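Local coordinates for uncharacterized protein (Nostoc punctiforme, PDB 2R3S), which is probably an O-methyltransferase, inferred to move a methyl group onto a hydroxyl of a substrate not yet identified, at residues 51-54 against 55-59. Numbering follows the deposited sequence. Where two conformers were deposited one is given.
Sequences TSER and GMRML
Ser52 caps the start of helix 53-65. Its OG accepts a hydrogen bond from Gly55 N at 3.0 Å, bent to 140° at the hydrogen. With chi1 at 68°, OG lies between its own backbone N and carbonyl carbon, and this turns it back over the first helical turn.

Ser52 O takes two donors from opposite faces of its carbonyl plane. One is Met56 N at 3.1 Å, the first of the i to i+4 helical bonds. The other is a side-chain hydroxyl, Thr51 OG1, at 2.9 Å. Further along the helix Arg57 N donates to Glu53 O, and Met58 N to Arg54 O.

This N-terminal helix end belongs to the helix-turn-helix-related dimerisation domain of O-methyltransferases. Helix 42-49 packs beside it, and residues of the second subunit lie against its first turn.

In van der Waals contact, the CE methyl of selenomethionine Met56 lies 3.3 Å from the hydroxyl oxygen Thr51 OG1. Its nonpolar partner is Thr51 CG2, 3.7 Å from CE. The two side chains cross at about a right angle.

At the Arg54 guanidinium, Met58, also a selenomethionine, runs alongside and sets SE over one face, 3.7 Å above the plane and toward its rim. On the second subunit, Arg54 NH1 bonds Gly120 O, Arg54 NH2 bonds Gly298 O, Ser52 OG bonds Val117 O, and Arg57 NH2 forms a salt bridge with Asp299 OD2. With an alanine in place of Arg54, both glycine carbonyls would probably lose this donor, and Met58 SE the group it lies over.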
ATOM      1  N   THR A  51     -21.150 -10.399   8.388  1.00 31.55           N
ATOM      2  CA  THR A  51     -19.980 -11.032   7.772  1.00 30.63           C
ATOM      3  C   THR A  51     -19.753 -12.381   8.480  1.00 29.82           C
ATOM      4  O   THR A  51     -20.394 -12.648   9.472  1.00 29.29           O
ATOM      5  CB  THR A  51     -18.690 -10.154   7.939  1.00 30.31           C
ATOM      6  OG1 THR A  51     -18.266 -10.176   9.306  1.00 29.66           O
ATOM      7  CG2 THR A  51     -18.890  -8.701   7.542  1.00 28.30           C
ATOM      8  N   SER A  52     -18.819 -13.206   8.011  1.00 30.06           N
ATOM      9  CA  SER A  52     -18.378 -14.364   8.796  1.00 29.99           C
ATOM     10  C   SER A  52     -17.625 -13.851  10.021  1.00 31.00           C
ATOM     11  O   SER A  52     -17.075 -12.730  10.002  1.00 29.47           O
ATOM     12  CB  SER A  52     -17.424 -15.215   7.986  1.00 30.83           C
ATOM     13  OG  SER A  52     -16.210 -14.495   7.787  1.00 30.68           O
ATOM     14  N   GLU A  53     -17.586 -14.668  11.071  1.00 29.98           N
ATOM     15  CA  GLU A  53     -16.889 -14.296  12.308  0.50 28.81           C
ATOM     16  C   GLU A  53     -15.401 -14.337  12.073  1.00 28.16           C
ATOM     17  O   GLU A  53     -14.677 -13.434  12.496  1.00 30.16           O
ATOM     18  CB  GLU A  53     -17.226 -15.225  13.481  0.50 28.68           C
ATOM     19  CG  GLU A  53     -16.616 -14.786  14.862  0.50 32.74           C
ATOM     20  CD  GLU A  53     -15.202 -15.343  15.178  0.50 43.03           C
ATOM     21  OE1 GLU A  53     -14.833 -16.424  14.672  0.50 47.00           O
ATOM     22  OE2 GLU A  53     -14.462 -14.710  15.970  0.50 39.21           O
ATOM     23  N   ARG A  54     -14.932 -15.388  11.407  1.00 26.56           N
ATOM     24  CA  ARG A  54     -13.499 -15.539  11.196  1.00 27.25           C
ATOM     25  C   ARG A  54     -12.985 -14.410  10.347  1.00 25.97           C
ATOM     26  O   ARG A  54     -11.896 -13.920  10.589  1.00 28.68           O
ATOM     27  CB  ARG A  54     -13.097 -16.909  10.646  1.00 26.45           C
ATOM     28  CG  ARG A  54     -13.392 -17.180   9.196  1.00 31.74           C
ATOM     29  CD  ARG A  54     -13.250 -18.672   8.901  1.00 26.46           C
ATOM     30  NE  ARG A  54     -11.882 -19.116   9.112  1.00 29.84           N
ATOM     31  CZ  ARG A  54     -10.867 -18.869   8.290  1.00 28.43           C
ATOM     32  NH1 ARG A  54     -11.051 -18.227   7.144  1.00 25.39           N
ATOM     33  NH2 ARG A  54      -9.660 -19.300   8.609  1.00 29.12           N
ATOM     34  N   GLY A  55     -13.776 -13.970   9.382  1.00 26.16           N
ATOM     35  CA  GLY A  55     -13.393 -12.835   8.534  1.00 29.00           C
ATOM     36  C   GLY A  55     -13.296 -11.537   9.301  1.00 27.37           C
ATOM     37  O   GLY A  55     -12.310 -10.820   9.192  1.00 26.73           O
HETATM   38  N   MSE A  56     -14.330 -11.251  10.098  1.00 27.62           N
HETATM   39  CA  MSE A  56     -14.296 -10.107  10.987  1.00 26.83           C
HETATM   40  C   MSE A  56     -13.093 -10.154  11.947  1.00 26.87           C
HETATM   41  O   MSE A  56     -12.420  -9.150  12.137  1.00 26.79           O
HETATM   42  CB  MSE A  56     -15.613  -9.964  11.754  1.00 26.57           C
HETATM   43  CG  MSE A  56     -15.694  -8.698  12.606  1.00 28.51           C
HETATM   44 SE   MSE A  56     -15.525  -7.078  11.516  0.75 32.35          SE
HETATM   45  CE  MSE A  56     -17.188  -7.242  10.445  1.00 26.21           C
ATOM     46  N   ARG A  57     -12.798 -11.320  12.502  1.00 25.61           N
ATOM     47  CA  ARG A  57     -11.700 -11.455  13.463  1.00 28.08           C
ATOM     48  C   ARG A  57     -10.359 -11.186  12.815  1.00 28.58           C
ATOM     49  O   ARG A  57      -9.507 -10.520  13.401  1.00 28.88           O
ATOM     50  CB  ARG A  57     -11.677 -12.869  14.062  1.00 27.83           C
ATOM     51  CG  ARG A  57     -10.558 -13.133  15.064  1.00 26.15           C
ATOM     52  CD  ARG A  57      -9.350 -13.812  14.443  1.00 29.22           C
ATOM     53  NE  ARG A  57      -9.691 -15.120  13.900  1.00 26.82           N
ATOM     54  CZ  ARG A  57      -8.857 -15.911  13.236  1.00 24.80           C
ATOM     55  NH1 ARG A  57      -7.604 -15.545  13.009  1.00 29.57           N
ATOM     56  NH2 ARG A  57      -9.283 -17.086  12.797  1.00 30.68           N
HETATM   57  N   MSE A  58     -10.157 -11.747  11.622  1.00 28.44           N
HETATM   58  CA  MSE A  58      -8.895 -11.577  10.893  1.00 27.32           C
HETATM   59  C   MSE A  58      -8.704 -10.124  10.457  1.00 28.98           C
HETATM   60  O   MSE A  58      -7.615  -9.566  10.623  1.00 29.30           O
HETATM   61  CB  MSE A  58      -8.850 -12.550   9.725  1.00 25.85           C
HETATM   62  CG  MSE A  58      -8.821 -13.979  10.223  1.00 28.65           C
HETATM   63 SE   MSE A  58      -9.533 -15.317   9.020  0.75 28.72          SE
HETATM   64  CE  MSE A  58      -7.825 -16.154   8.500  1.00 23.83           C
ATOM     65  N   LEU A  59      -9.769  -9.493   9.930  1.00 28.39           N
ATOM     66  CA  LEU A  59      -9.726  -8.046   9.626  1.00 26.48           C
ATOM     67  C   LEU A  59      -9.409  -7.174  10.860  1.00 25.36           C
ATOM     68  O   LEU A  59      -8.562  -6.289  10.800  1.00 25.87           O
ATOM     69  CB  LEU A  59     -11.040  -7.577   8.945  1.00 25.83           C
ATOM     70  CG  LEU A  59     -11.117  -6.107   8.471  1.00 29.05           C
ATOM     71  CD1 LEU A  59     -10.034  -5.791   7.418  1.00 23.12           C
ATOM     72  CD2 LEU A  59     -12.552  -5.762   7.977  1.00 21.13           C
TER
HETATM   73  O   HOH W   1     -12.343 -17.250  14.229  1.00 38.05           O